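Local coordinates for piwi domain-containing protein (Vanderwaltozyma polyspora, PDB 5THE) that probably binds guide and target RNA as a budding yeast Argonaute, of which this chain is the C-terminal lobe carrying the Piwi domain, at residues D259-V273 and N331-G345. Sequence-based numbering, arbitrary orientation.
Sequences DKESNLPILVLGSDV and NNGKLPTKIMYFRDG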
loop_
_atom_site.group_PDB
_atom_site.type_symbol
_atom_site.label_atom_id
_atom_site.label_comp_id
_atom_site.label_asym_id
_atom_site.label_seq_id
_atom_site.Cartn_x
_atom_site.Cartn_y
_atom_site.Cartn_z
ATOM N N ASP A 259 1.533 18.837 -11.403
ATOM C CA ASP A 259 1.176 19.460 -12.671
ATOM C C ASP A 259 1.712 20.886 -12.658
ATOM O O ASP A 259 1.254 21.711 -11.868
ATOM C CB ASP A 259 -0.338 19.436 -12.833
ATOM C CG ASP A 259 -0.816 20.021 -14.155
ATOM O OD1 ASP A 259 -0.060 20.766 -14.820
ATOM O OD2 ASP A 259 -1.981 19.731 -14.521
ATOM N N LYS A 260 2.675 21.178 -13.534
ATOM C CA LYS A 260 3.309 22.492 -13.526
ATOM C C LYS A 260 2.335 23.604 -13.880
ATOM O O LYS A 260 2.461 24.714 -13.358
ATOM C CB LYS A 260 4.499 22.525 -14.485
ATOM C CG LYS A 260 5.590 21.517 -14.156
ATOM C CD LYS A 260 5.856 21.450 -12.652
ATOM C CE LYS A 260 6.937 20.426 -12.304
ATOM N NZ LYS A 260 6.606 19.046 -12.773
ATOM N N GLU A 261 1.353 23.337 -14.749
ATOM C CA GLU A 261 0.480 24.423 -15.197
ATOM C C GLU A 261 -0.448 24.896 -14.083
ATOM O O GLU A 261 -0.690 26.100 -13.936
ATOM C CB GLU A 261 -0.324 23.981 -16.419
ATOM C CG GLU A 261 0.530 23.576 -17.635
ATOM C CD GLU A 261 1.473 24.655 -18.140
ATOM O OE1 GLU A 261 0.998 25.745 -18.501
ATOM O OE2 GLU A 261 2.699 24.412 -18.181
ATOM N N SER A 262 -0.982 23.964 -13.290
ATOM C CA SER A 262 -1.895 24.280 -12.200
ATOM C C SER A 262 -1.196 24.322 -10.856
ATOM O O SER A 262 -1.801 24.771 -9.881
ATOM C CB SER A 262 -3.033 23.243 -12.140
ATOM O OG SER A 262 -2.480 21.941 -11.978
ATOM N N ASN A 263 0.053 23.857 -10.787
ATOM C CA ASN A 263 0.776 23.704 -9.527
ATOM C C ASN A 263 -0.014 22.832 -8.551
ATOM O O ASN A 263 -0.048 23.069 -7.344
ATOM C CB ASN A 263 1.117 25.058 -8.906
ATOM C CG ASN A 263 2.203 24.942 -7.864
ATOM O OD1 ASN A 263 3.124 24.134 -8.007
ATOM N ND2 ASN A 263 2.080 25.703 -6.786
ATOM N N LEU A 264 -0.676 21.820 -9.085
ATOM C CA LEU A 264 -1.452 20.938 -8.254
ATOM C C LEU A 264 -0.894 19.526 -8.370
ATOM O O LEU A 264 -0.515 19.101 -9.469
ATOM C CB LEU A 264 -2.930 20.946 -8.665
ATOM C CG LEU A 264 -3.725 22.195 -8.273
ATOM C CD1 LEU A 264 -5.064 22.181 -8.982
ATOM C CD2 LEU A 264 -3.901 22.241 -6.760
ATOM N N PRO A 265 -0.808 18.790 -7.265
ATOM C CA PRO A 265 -0.263 17.430 -7.334
ATOM C C PRO A 265 -1.168 16.518 -8.143
ATOM O O PRO A 265 -2.393 16.649 -8.129
ATOM C CB PRO A 265 -0.199 16.998 -5.867
ATOM C CG PRO A 265 -1.263 17.791 -5.201
ATOM C CD PRO A 265 -1.218 19.144 -5.894
ATOM N N ILE A 266 -0.539 15.615 -8.893
ATOM C CA ILE A 266 -1.295 14.614 -9.625
ATOM C C ILE A 266 -2.028 13.731 -8.630
ATOM O O ILE A 266 -1.507 13.405 -7.558
ATOM C CB ILE A 266 -0.352 13.798 -10.523
ATOM C CG1 ILE A 266 0.290 14.708 -11.565
ATOM C CG2 ILE A 266 -1.084 12.629 -11.204
ATOM C CD1 ILE A 266 1.479 14.063 -12.269
ATOM N N LEU A 267 -3.265 13.378 -8.960
ATOM C CA LEU A 267 -4.001 12.395 -8.180
ATOM C C LEU A 267 -3.524 11.014 -8.609
ATOM O O LEU A 267 -3.734 10.607 -9.758
ATOM C CB LEU A 267 -5.501 12.560 -8.396
ATOM C CG LEU A 267 -6.349 11.416 -7.834
ATOM C CD1 LEU A 267 -6.194 11.365 -6.326
ATOM C CD2 LEU A 267 -7.805 11.564 -8.220
ATOM N N VAL A 268 -2.841 10.312 -7.712
ATOM C CA VAL A 268 -2.291 8.993 -8.009
ATOM C C VAL A 268 -3.228 7.967 -7.400
ATOM O O VAL A 268 -3.514 8.022 -6.198
ATOM C CB VAL A 268 -0.858 8.832 -7.469
ATOM C CG1 VAL A 268 -0.349 7.428 -7.749
ATOM C CG2 VAL A 268 0.084 9.883 -8.090
ATOM N N LEU A 269 -3.705 7.036 -8.228
ATOM C CA LEU A 269 -4.661 6.018 -7.827
ATOM C C LEU A 269 -4.049 4.632 -7.951
ATOM O O LEU A 269 -3.249 4.371 -8.852
ATOM C CB LEU A 269 -5.916 6.050 -8.696
ATOM C CG LEU A 269 -6.695 7.355 -8.839
ATOM C CD1 LEU A 269 -7.652 7.164 -9.991
ATOM C CD2 LEU A 269 -7.442 7.647 -7.539
ATOM N N GLY A 270 -4.472 3.742 -7.072
ATOM C CA GLY A 270 -4.148 2.332 -7.199
ATOM C C GLY A 270 -5.399 1.493 -7.043
ATOM O O GLY A 270 -6.223 1.747 -6.169
ATOM N N SER A 271 -5.543 0.500 -7.915
ATOM C CA SER A 271 -6.659 -0.420 -7.809
ATOM C C SER A 271 -6.179 -1.859 -7.917
ATOM O O SER A 271 -5.136 -2.151 -8.503
ATOM C CB SER A 271 -7.735 -0.147 -8.867
ATOM O OG SER A 271 -7.239 -0.362 -10.161
ATOM N N ASP A 272 -6.954 -2.751 -7.315
ATOM C CA ASP A 272 -6.685 -4.181 -7.341
ATOM C C ASP A 272 -8.033 -4.885 -7.289
ATOM O O ASP A 272 -9.037 -4.319 -6.848
ATOM C CB ASP A 272 -5.767 -4.617 -6.171
ATOM C CG ASP A 272 -5.378 -6.091 -6.224
ATOM O OD1 ASP A 272 -4.965 -6.582 -7.290
ATOM O OD2 ASP A 272 -5.425 -6.754 -5.170
ATOM N N VAL A 273 -8.042 -6.117 -7.771
ATOM C CA VAL A 273 -9.176 -7.018 -7.635
ATOM C C VAL A 273 -8.659 -8.324 -7.063
ATOM O O VAL A 273 -7.602 -8.814 -7.475
ATOM C CB VAL A 273 -9.883 -7.271 -8.982
ATOM C CG1 VAL A 273 -11.163 -8.075 -8.774
ATOM C CG2 VAL A 273 -10.198 -5.971 -9.647
ATOM N N ASN A 331 -6.347 20.501 -0.904
ATOM C CA ASN A 331 -5.803 21.391 -1.922
ATOM C C ASN A 331 -6.700 22.619 -2.104
ATOM O O ASN A 331 -6.973 23.070 -3.227
ATOM C CB ASN A 331 -5.577 20.624 -3.225
ATOM C CG ASN A 331 -4.512 19.536 -3.075
ATOM O OD1 ASN A 331 -3.316 19.815 -3.195
ATOM N ND2 ASN A 331 -4.938 18.302 -2.789
ATOM N N ASN A 332 -7.160 23.180 -0.985
ATOM C CA ASN A 332 -7.891 24.451 -0.972
ATOM C C ASN A 332 -9.026 24.479 -1.996
ATOM O O ASN A 332 -9.166 25.426 -2.769
ATOM C CB ASN A 332 -6.941 25.624 -1.214
ATOM C CG ASN A 332 -5.870 25.722 -0.167
ATOM O OD1 ASN A 332 -6.151 25.694 1.029
ATOM N ND2 ASN A 332 -4.628 25.808 -0.607
ATOM N N GLY A 333 -9.838 23.426 -2.008
ATOM C CA GLY A 333 -11.018 23.409 -2.853
ATOM C C GLY A 333 -10.782 23.048 -4.310
ATOM O O GLY A 333 -11.756 22.963 -5.069
ATOM N N LYS A 334 -9.535 22.818 -4.720
ATOM C CA LYS A 334 -9.218 22.454 -6.098
ATOM C C LYS A 334 -9.326 20.946 -6.315
ATOM O O LYS A 334 -8.938 20.152 -5.452
ATOM C CB LYS A 334 -7.802 22.917 -6.460
ATOM C CG LYS A 334 -7.559 24.427 -6.316
ATOM C CD LYS A 334 -8.205 25.179 -7.445
ATOM C CE LYS A 334 -7.863 26.651 -7.404
ATOM N NZ LYS A 334 -8.556 27.362 -8.514
ATOM N N LEU A 335 -9.862 20.558 -7.470
ATOM C CA LEU A 335 -9.795 19.181 -7.932
ATOM C C LEU A 335 -8.476 18.954 -8.659
ATOM O O LEU A 335 -7.854 19.907 -9.128
ATOM C CB LEU A 335 -10.952 18.887 -8.874
ATOM C CG LEU A 335 -12.336 19.105 -8.268
ATOM C CD1 LEU A 335 -13.421 18.856 -9.299
ATOM C CD2 LEU A 335 -12.465 18.259 -7.006
ATOM N N PRO A 336 -8.009 17.712 -8.757
ATOM C CA PRO A 336 -6.765 17.467 -9.485
ATOM C C PRO A 336 -6.930 17.765 -10.967
ATOM O O PRO A 336 -8.025 17.673 -11.533
ATOM C CB PRO A 336 -6.479 15.979 -9.239
ATOM C CG PRO A 336 -7.786 15.384 -8.838
ATOM C CD PRO A 336 -8.570 16.480 -8.171
ATOM N N THR A 337 -5.829 18.167 -11.584
ATOM C CA THR A 337 -5.836 18.432 -13.009
ATOM C C THR A 337 -5.202 17.312 -13.819
ATOM O O THR A 337 -5.251 17.366 -15.052
ATOM C CB THR A 337 -5.138 19.769 -13.309
ATOM O OG1 THR A 337 -3.779 19.722 -12.855
ATOM C CG2 THR A 337 -5.870 20.919 -12.601
ATOM N N LYS A 338 -4.626 16.302 -13.161
ATOM C CA LYS A 338 -4.119 15.099 -13.812
ATOM C C LYS A 338 -4.398 13.915 -12.902
ATOM O O LYS A 338 -4.307 14.029 -11.677
ATOM C CB LYS A 338 -2.602 15.158 -14.090
ATOM C CG LYS A 338 -2.147 16.212 -15.099
ATOM C CD LYS A 338 -0.643 16.081 -15.332
ATOM C CE LYS A 338 -0.126 17.147 -16.292
ATOM N NZ LYS A 338 -0.804 17.038 -17.604
ATOM N N ILE A 339 -4.714 12.772 -13.510
ATOM C CA ILE A 339 -4.978 11.539 -12.776
ATOM C C ILE A 339 -4.051 10.450 -13.304
ATOM O O ILE A 339 -3.916 10.270 -14.520
ATOM C CB ILE A 339 -6.457 11.115 -12.900
ATOM C CG1 ILE A 339 -7.369 12.216 -12.349
ATOM C CG2 ILE A 339 -6.724 9.824 -12.189
ATOM C CD1 ILE A 339 -8.856 11.888 -12.492
ATOM N N MET A 340 -3.415 9.730 -12.387
ATOM C CA MET A 340 -2.548 8.595 -12.692
ATOM C C MET A 340 -3.166 7.356 -12.061
ATOM O O MET A 340 -3.302 7.292 -10.835
ATOM C CB MET A 340 -1.141 8.839 -12.149
ATOM C CG MET A 340 -0.141 7.747 -12.432
ATOM S SD MET A 340 0.851 8.137 -13.880
ATOM C CE MET A 340 1.394 9.799 -13.461
ATOM N N TYR A 341 -3.531 6.375 -12.892
ATOM C CA TYR A 341 -4.334 5.227 -12.472
ATOM C C TYR A 341 -3.520 3.937 -12.601
ATOM O O TYR A 341 -3.301 3.432 -13.708
ATOM C CB TYR A 341 -5.611 5.169 -13.303
ATOM C CG TYR A 341 -6.475 3.964 -13.046
ATOM C CD1 TYR A 341 -6.891 3.648 -11.760
ATOM C CD2 TYR A 341 -6.893 3.148 -14.095
ATOM C CE1 TYR A 341 -7.694 2.531 -11.520
ATOM C CE2 TYR A 341 -7.695 2.039 -13.872
ATOM C CZ TYR A 341 -8.100 1.741 -12.583
ATOM O OH TYR A 341 -8.906 0.648 -12.351
ATOM N N PHE A 342 -3.067 3.405 -11.467
ATOM C CA PHE A 342 -2.294 2.164 -11.462
ATOM C C PHE A 342 -3.245 0.999 -11.259
ATOM O O PHE A 342 -3.963 0.954 -10.260
ATOM C CB PHE A 342 -1.235 2.150 -10.365
ATOM C CG PHE A 342 -0.033 2.965 -10.689
ATOM C CD1 PHE A 342 1.044 2.400 -11.362
ATOM C CD2 PHE A 342 0.025 4.292 -10.326
ATOM C CE1 PHE A 342 2.162 3.154 -11.661
ATOM C CE2 PHE A 342 1.152 5.053 -10.625
ATOM C CZ PHE A 342 2.213 4.476 -11.299
ATOM N N ARG A 343 -3.243 0.060 -12.194
ATOM C CA ARG A 343 -4.179 -1.055 -12.151
ATOM C C ARG A 343 -3.412 -2.352 -11.919
ATOM O O ARG A 343 -2.567 -2.733 -12.734
ATOM C CB ARG A 343 -4.988 -1.137 -13.442
ATOM C CG ARG A 343 -5.856 -2.367 -13.513
ATOM C CD ARG A 343 -6.873 -2.422 -12.396
ATOM N NE ARG A 343 -8.069 -3.077 -12.900
ATOM C CZ ARG A 343 -8.290 -4.379 -12.791
ATOM N NH1 ARG A 343 -7.406 -5.138 -12.159
ATOM N NH2 ARG A 343 -9.391 -4.916 -13.297
ATOM N N ASP A 344 -3.715 -3.029 -10.815
ATOM C CA ASP A 344 -3.076 -4.296 -10.479
ATOM C C ASP A 344 -4.097 -5.422 -10.565
ATOM O O ASP A 344 -5.311 -5.203 -10.505
ATOM C CB ASP A 344 -2.467 -4.257 -9.068
ATOM C CG ASP A 344 -1.540 -5.414 -8.812
ATOM O OD1 ASP A 344 -1.463 -5.905 -7.673
ATOM O OD2 ASP A 344 -0.877 -5.843 -9.775
ATOM N N GLY A 345 -3.594 -6.644 -10.659
ATOM C CA GLY A 345 -4.475 -7.787 -10.607
ATOM C C GLY A 345 -5.211 -7.918 -11.918
ATOM O O GLY A 345 -6.450 -7.967 -11.937
HETATM O O HOH W 1 -3.169 17.533 -10.631
#
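Strands 267-273 and 339-344 of the RNase H-like Piwi domain run parallel, 17° apart in direction, axes approaching to 4.6 Å. Six backbone hydrogen bonds join them, from Leu267 N on Lys338 O to Asp344 N on Ser271 O. On one face, Leu269 CD1 packs 3.6 Å from Ile339 CG2 and reaches Tyr341 CD1; Met320 and Arg323 of helix 320-329 cover Leu269. On the other, Val268 CG1 meets the Phe342 ring at its edge, near CE2 (4.0 Å). Before the strands, Thr337 OG1 donates to Asp259 OD2, though the 2.5 Å length is doubtful, and accepts from Ser262 OG (2.7 Å). Ser271 OG weakly bonds Tyr341 OH, also hydrogen-bonded to Glu358. Arg343 CG lies anti to the backbone N (chi1 173°) and the chain folds at chi2 and chi3, laying a guanidinium face against Val273 CG2. NH1 donates near the guanidinium plane to Asp344 O (2.7 Å) and Gly345 O; NH2 salt-bridges Glu358 and bonds Glu311 O. A methionine here would probably leave Glu358 without its cation and these three carbonyls without their donor. Asp272 OD1 and Asp344 OD1, the latter salt-bridged to Lys390, sit 3.6 Å apart, consistent with the paired aspartates of slicing Argonautes' active sites.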